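PDB 5V4T: hypothetic aldehyde deformylating oxygenase from Sulfolobus tokodaii, which binds iron in a ferritin-like helical bundle and probably acts as an oxidoreductase with aldehyde deformylating oxygenase activity. Local coordinates for residues Arg97-Ile109 against Gly152-Val166. Sequence-based numbering, arbitrary orientation.
Sequences RWRENIATRFHMI and GLSLIEDKEYAVKRV
R97 lays its guanidinium flat on the ring of Y161, the planes 14° apart and CZ 3.7 Å from the ring centroid, a cation-pi stack. Arginine suits this place because its edge stays available for ion pairs: NH2 bonds D158 OD2 (2.9 Å) in the plane of the guanidinium, though tilted from that of the carboxylate, and reaches E100 OE1 at a tilt from its own plane, and a water links NH1 to D158 OD2. R165 CG lies over the rim of the opposite face of the tyrosine. With its CG anti to the backbone N (chi1 180°), Y161 reaches helix 98-128, where OH donates 2.6 Å to a lone pair of N101 OD1. A phenylalanine in its place would probably leave N101 OD1 without this hydroxyl donor.

Here, in the ferritin-like diiron fold, the turn between helices 132-155 and 159-179 packs on helix 98-128. E100 brings OE2 to the turn to accept from E157 N and D158 N (both 2.8 Å), while D158 OD1 caps Y161 N. R165, bent at chi2 and chi3, curls so that NE points straight at T104 OG1 (2.9 Å, 172°) and NH2 reaches N101 O; NH2 also pairs with D92, which R105 shares. Toward the iron site, G152 lets H107 CG approach its CA to 3.6 Å where a side chain would clash; Q53 holds H107 NE2.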
loop_
_atom_site.group_PDB
_atom_site.type_symbol
_atom_site.label_atom_id
_atom_site.label_comp_id
_atom_site.label_asym_id
_atom_site.label_seq_id
_atom_site.Cartn_x
_atom_site.Cartn_y
_atom_site.Cartn_z
ATOM N N ARG A 97 -20.720 8.084 3.277
ATOM C CA ARG A 97 -20.422 7.566 1.930
ATOM C C ARG A 97 -19.200 6.664 2.067
ATOM O O ARG A 97 -18.240 6.809 1.297
ATOM C CB ARG A 97 -20.129 8.688 0.916
ATOM C CG ARG A 97 -21.278 9.652 0.679
ATOM C CD ARG A 97 -20.883 10.602 -0.418
ATOM N NE ARG A 97 -20.924 10.041 -1.782
ATOM C CZ ARG A 97 -21.062 10.823 -2.857
ATOM N NH1 ARG A 97 -21.154 12.099 -2.671
ATOM N NH2 ARG A 97 -21.195 10.332 -4.082
ATOM N N TRP A 98 -19.252 5.705 2.988
ATOM C CA TRP A 98 -18.078 4.855 3.253
ATOM C C TRP A 98 -17.626 4.067 2.014
ATOM O O TRP A 98 -16.406 3.961 1.787
ATOM C CB TRP A 98 -18.347 3.944 4.428
ATOM C CG TRP A 98 -19.418 2.911 4.197
ATOM C CD1 TRP A 98 -20.704 2.971 4.651
ATOM C CD2 TRP A 98 -19.258 1.599 3.617
ATOM N NE1 TRP A 98 -21.350 1.815 4.336
ATOM C CE2 TRP A 98 -20.502 0.960 3.695
ATOM C CE3 TRP A 98 -18.196 0.918 3.006
ATOM C CZ2 TRP A 98 -20.710 -0.326 3.205
ATOM C CZ3 TRP A 98 -18.427 -0.374 2.476
ATOM C CH2 TRP A 98 -19.668 -0.962 2.599
ATOM N N ARG A 99 -18.539 3.607 1.158
ATOM C CA ARG A 99 -18.156 2.742 0.013
ATOM C C ARG A 99 -17.288 3.567 -0.922
ATOM O O ARG A 99 -16.173 3.167 -1.256
ATOM C CB ARG A 99 -19.370 2.258 -0.779
ATOM C CG ARG A 99 -19.626 0.781 -0.964
ATOM C CD ARG A 99 -21.038 0.609 -1.591
ATOM N NE ARG A 99 -21.925 -0.417 -1.006
ATOM C CZ ARG A 99 -22.791 -0.252 0.018
ATOM N NH1 ARG A 99 -22.930 0.952 0.658
ATOM N NH2 ARG A 99 -23.506 -1.326 0.435
ATOM N N GLU A 100 -17.760 4.729 -1.319
ATOM C CA GLU A 100 -16.940 5.587 -2.223
ATOM C C GLU A 100 -15.700 6.207 -1.547
ATOM O O GLU A 100 -14.628 6.415 -2.217
ATOM C CB GLU A 100 -17.811 6.623 -2.891
ATOM C CG GLU A 100 -18.678 5.859 -3.881
ATOM C CD GLU A 100 -19.677 6.675 -4.644
ATOM O OE1 GLU A 100 -20.138 7.734 -4.157
ATOM O OE2 GLU A 100 -20.011 6.205 -5.739
ATOM N N ASN A 101 -15.815 6.526 -0.256
ATOM C CA ASN A 101 -14.681 7.104 0.452
ATOM C C ASN A 101 -13.519 6.130 0.636
ATOM O O ASN A 101 -12.358 6.457 0.357
ATOM C CB ASN A 101 -15.132 7.654 1.784
ATOM C CG ASN A 101 -15.893 8.974 1.627
ATOM O OD1 ASN A 101 -15.826 9.593 0.547
ATOM N ND2 ASN A 101 -16.625 9.421 2.688
ATOM N N ILE A 102 -13.851 4.914 1.035
ATOM C CA ILE A 102 -12.847 3.865 1.092
ATOM C C ILE A 102 -12.322 3.485 -0.292
ATOM O O ILE A 102 -11.109 3.259 -0.448
ATOM C CB ILE A 102 -13.367 2.620 1.812
ATOM C CG1 ILE A 102 -13.677 2.967 3.238
ATOM C CG2 ILE A 102 -12.301 1.577 1.838
ATOM C CD1 ILE A 102 -14.749 2.080 3.828
ATOM N N ALA A 103 -13.193 3.396 -1.269
ATOM C CA ALA A 103 -12.739 2.992 -2.598
ATOM C C ALA A 103 -11.740 3.978 -3.181
ATOM O O ALA A 103 -10.823 3.580 -3.895
ATOM C CB ALA A 103 -13.897 2.813 -3.527
ATOM N N THR A 104 -11.930 5.273 -2.901
ATOM C CA THR A 104 -10.964 6.262 -3.375
ATOM C C THR A 104 -9.707 6.375 -2.523
ATOM O O THR A 104 -8.576 6.433 -3.077
ATOM C CB THR A 104 -11.692 7.616 -3.518
ATOM O OG1 THR A 104 -12.408 7.924 -2.327
ATOM C CG2 THR A 104 -12.631 7.533 -4.599
ATOM N N ARG A 105 -9.841 6.454 -1.209
ATOM C CA ARG A 105 -8.667 6.578 -0.360
ATOM C C ARG A 105 -7.836 5.311 -0.354
ATOM O O ARG A 105 -6.587 5.378 -0.471
ATOM C CB ARG A 105 -9.018 6.944 1.086
ATOM C CG ARG A 105 -7.804 7.003 2.006
ATOM C CD ARG A 105 -8.153 7.265 3.454
ATOM N NE ARG A 105 -8.713 8.595 3.614
ATOM C CZ ARG A 105 -8.055 9.708 3.940
ATOM N NH1 ARG A 105 -6.775 9.721 4.123
ATOM N NH2 ARG A 105 -8.747 10.877 4.011
ATOM N N PHE A 106 -8.526 4.172 -0.262
ATOM C CA PHE A 106 -7.798 2.898 -0.122
ATOM C C PHE A 106 -7.585 2.262 -1.478
ATOM O O PHE A 106 -6.406 2.218 -1.971
ATOM C CB PHE A 106 -8.510 1.918 0.808
ATOM C CG PHE A 106 -7.638 0.745 1.136
ATOM C CD1 PHE A 106 -6.533 0.887 1.979
ATOM C CD2 PHE A 106 -7.903 -0.489 0.592
ATOM C CE1 PHE A 106 -5.688 -0.174 2.220
ATOM C CE2 PHE A 106 -7.061 -1.566 0.856
ATOM C CZ PHE A 106 -5.951 -1.402 1.662
ATOM N N HIS A 107 -8.626 1.833 -2.186
ATOM C CA HIS A 107 -8.341 1.110 -3.404
ATOM C C HIS A 107 -7.571 1.934 -4.427
ATOM O O HIS A 107 -6.670 1.438 -5.102
ATOM C CB HIS A 107 -9.592 0.503 -3.984
ATOM C CG HIS A 107 -10.302 -0.409 -3.027
ATOM N ND1 HIS A 107 -10.982 0.026 -1.906
ATOM C CD2 HIS A 107 -10.365 -1.758 -2.993
ATOM C CE1 HIS A 107 -11.470 -1.007 -1.249
ATOM N NE2 HIS A 107 -11.120 -2.106 -1.898
ATOM N N MET A 108 -8.031 3.158 -4.695
ATOM C CA MET A 108 -7.377 3.946 -5.744
ATOM C C MET A 108 -6.044 4.522 -5.309
ATOM O O MET A 108 -5.077 4.299 -5.990
ATOM C CB MET A 108 -8.291 5.111 -6.233
ATOM C CG MET A 108 -9.603 4.645 -6.841
ATOM S SD MET A 108 -9.481 3.620 -8.323
ATOM C CE MET A 108 -9.837 1.979 -7.653
ATOM N N ILE A 109 -6.005 5.259 -4.211
ATOM C CA ILE A 109 -4.795 5.967 -3.840
ATOM C C ILE A 109 -3.798 5.003 -3.157
ATOM O O ILE A 109 -2.614 5.018 -3.404
ATOM C CB ILE A 109 -5.118 7.208 -2.971
ATOM C CG1 ILE A 109 -5.706 8.352 -3.806
ATOM C CG2 ILE A 109 -3.944 7.665 -2.129
ATOM C CD1 ILE A 109 -4.710 9.051 -4.723
ATOM N N GLY A 152 -12.093 -2.172 -6.368
ATOM C CA GLY A 152 -12.408 -0.853 -5.928
ATOM C C GLY A 152 -13.138 -0.079 -7.003
ATOM O O GLY A 152 -14.066 0.682 -6.679
ATOM N N LEU A 153 -12.757 -0.247 -8.266
ATOM C CA LEU A 153 -13.489 0.423 -9.382
ATOM C C LEU A 153 -14.943 0.062 -9.364
ATOM O O LEU A 153 -15.791 0.879 -9.626
ATOM C CB LEU A 153 -12.863 0.098 -10.746
ATOM C CG LEU A 153 -11.482 0.609 -11.036
ATOM C CD1 LEU A 153 -11.020 -0.051 -12.347
ATOM C CD2 LEU A 153 -11.464 2.150 -11.172
ATOM N N SER A 154 -15.262 -1.178 -9.017
ATOM C CA SER A 154 -16.604 -1.617 -8.974
ATOM C C SER A 154 -17.449 -1.014 -7.862
ATOM O O SER A 154 -18.687 -0.981 -7.995
ATOM C CB SER A 154 -16.632 -3.205 -8.943
ATOM O OG SER A 154 -16.601 -3.657 -7.640
ATOM N N LEU A 155 -16.854 -0.489 -6.804
ATOM C CA LEU A 155 -17.490 0.139 -5.686
ATOM C C LEU A 155 -17.898 1.594 -5.984
ATOM O O LEU A 155 -18.667 2.196 -5.223
ATOM C CB LEU A 155 -16.600 0.169 -4.448
ATOM C CG LEU A 155 -16.249 -1.215 -3.872
ATOM C CD1 LEU A 155 -15.261 -1.049 -2.707
ATOM C CD2 LEU A 155 -17.502 -1.998 -3.492
ATOM N N ILE A 156 -17.319 2.160 -7.044
ATOM C CA ILE A 156 -17.589 3.559 -7.412
ATOM C C ILE A 156 -18.793 3.670 -8.320
ATOM O O ILE A 156 -18.837 3.056 -9.414
ATOM C CB ILE A 156 -16.343 4.152 -8.086
ATOM C CG1 ILE A 156 -15.262 4.262 -7.029
ATOM C CG2 ILE A 156 -16.638 5.540 -8.670
ATOM C CD1 ILE A 156 -13.859 4.372 -7.598
ATOM N N GLU A 157 -19.703 4.542 -7.931
ATOM C CA GLU A 157 -20.819 4.913 -8.796
ATOM C C GLU A 157 -20.767 6.364 -9.233
ATOM O O GLU A 157 -21.019 6.675 -10.400
ATOM C CB GLU A 157 -22.152 4.702 -8.088
ATOM C CG GLU A 157 -22.161 3.555 -7.093
ATOM C CD GLU A 157 -22.452 2.221 -7.730
ATOM O OE1 GLU A 157 -21.951 1.973 -8.858
ATOM O OE2 GLU A 157 -23.190 1.425 -7.083
ATOM N N ASP A 158 -20.544 7.225 -8.282
ATOM C CA ASP A 158 -20.463 8.671 -8.588
ATOM C C ASP A 158 -19.077 9.022 -9.111
ATOM O O ASP A 158 -18.170 9.287 -8.328
ATOM C CB ASP A 158 -20.763 9.442 -7.341
ATOM C CG ASP A 158 -20.980 10.966 -7.559
ATOM O OD1 ASP A 158 -20.489 11.550 -8.532
ATOM O OD2 ASP A 158 -21.592 11.582 -6.631
ATOM N N LYS A 159 -18.966 9.036 -10.414
ATOM C CA LYS A 159 -17.660 9.208 -11.103
ATOM C C LYS A 159 -17.045 10.531 -10.785
ATOM O O LYS A 159 -15.841 10.613 -10.444
ATOM C CB LYS A 159 -17.816 9.040 -12.622
ATOM C CG LYS A 159 -18.152 7.645 -13.120
ATOM C CD LYS A 159 -18.311 7.672 -14.639
ATOM C CE LYS A 159 -18.772 6.321 -15.089
ATOM N NZ LYS A 159 -18.471 6.147 -16.519
ATOM N N GLU A 160 -17.816 11.599 -10.835
ATOM C CA GLU A 160 -17.282 12.920 -10.521
ATOM C C GLU A 160 -16.779 13.054 -9.088
ATOM O O GLU A 160 -15.656 13.552 -8.844
ATOM C CB GLU A 160 -18.371 13.967 -10.853
ATOM C CG GLU A 160 -17.975 15.401 -10.606
ATOM C CD GLU A 160 -19.129 16.398 -10.807
ATOM O OE1 GLU A 160 -20.213 16.052 -11.358
ATOM O OE2 GLU A 160 -18.927 17.587 -10.431
ATOM N N TYR A 161 -17.538 12.531 -8.093
ATOM C CA TYR A 161 -17.093 12.572 -6.755
ATOM C C TYR A 161 -15.784 11.762 -6.554
ATOM O O TYR A 161 -14.853 12.185 -5.856
ATOM C CB TYR A 161 -18.162 11.940 -5.857
ATOM C CG TYR A 161 -17.815 11.918 -4.406
ATOM C CD1 TYR A 161 -17.975 12.996 -3.591
ATOM C CD2 TYR A 161 -17.338 10.731 -3.817
ATOM C CE1 TYR A 161 -17.669 12.936 -2.209
ATOM C CE2 TYR A 161 -17.034 10.672 -2.467
ATOM C CZ TYR A 161 -17.262 11.785 -1.670
ATOM O OH TYR A 161 -16.958 11.790 -0.359
ATOM N N ALA A 162 -15.721 10.607 -7.206
ATOM C CA ALA A 162 -14.537 9.737 -7.046
ATOM C C ALA A 162 -13.259 10.343 -7.646
ATOM O O ALA A 162 -12.209 10.338 -7.037
ATOM C CB ALA A 162 -14.807 8.356 -7.649
ATOM N N VAL A 163 -13.423 10.941 -8.811
ATOM C CA VAL A 163 -12.270 11.616 -9.428
ATOM C C VAL A 163 -11.788 12.730 -8.526
ATOM O O VAL A 163 -10.600 12.869 -8.311
ATOM C CB VAL A 163 -12.599 12.097 -10.846
ATOM C CG1 VAL A 163 -11.461 12.946 -11.421
ATOM C CG2 VAL A 163 -12.887 10.949 -11.757
ATOM N N LYS A 164 -12.721 13.593 -8.026
ATOM C CA LYS A 164 -12.327 14.673 -7.150
ATOM C C LYS A 164 -11.625 14.155 -5.869
ATOM O O LYS A 164 -10.630 14.753 -5.421
ATOM C CB LYS A 164 -13.522 15.571 -6.820
ATOM C CG LYS A 164 -14.028 16.348 -8.026
ATOM C CD LYS A 164 -15.271 17.183 -7.719
ATOM C CE LYS A 164 -15.296 17.719 -6.281
ATOM N NZ LYS A 164 -16.190 18.933 -6.105
ATOM N N ARG A 165 -12.110 13.030 -5.315
ATOM C CA ARG A 165 -11.455 12.405 -4.193
ATOM C C ARG A 165 -10.025 12.017 -4.491
ATOM O O ARG A 165 -9.104 12.267 -3.642
ATOM C CB ARG A 165 -12.182 11.153 -3.720
ATOM C CG ARG A 165 -13.484 11.401 -2.994
ATOM C CD ARG A 165 -13.324 11.598 -1.523
ATOM N NE ARG A 165 -12.807 10.413 -0.876
ATOM C CZ ARG A 165 -12.403 10.395 0.364
ATOM N NH1 ARG A 165 -12.545 11.498 1.124
ATOM N NH2 ARG A 165 -11.949 9.289 0.902
ATOM N N VAL A 166 -9.827 11.368 -5.631
ATOM C CA VAL A 166 -8.489 10.947 -6.050
ATOM C C VAL A 166 -7.588 12.181 -6.109
ATOM O O VAL A 166 -6.474 12.174 -5.617
ATOM C CB VAL A 166 -8.491 10.115 -7.340
ATOM C CG1 VAL A 166 -7.077 9.826 -7.802
ATOM C CG2 VAL A 166 -9.228 8.811 -7.082
HETATM O O HOH W 1 -21.451 13.877 -4.982
HETATM O O HOH W 2 -11.581 11.395 3.806
#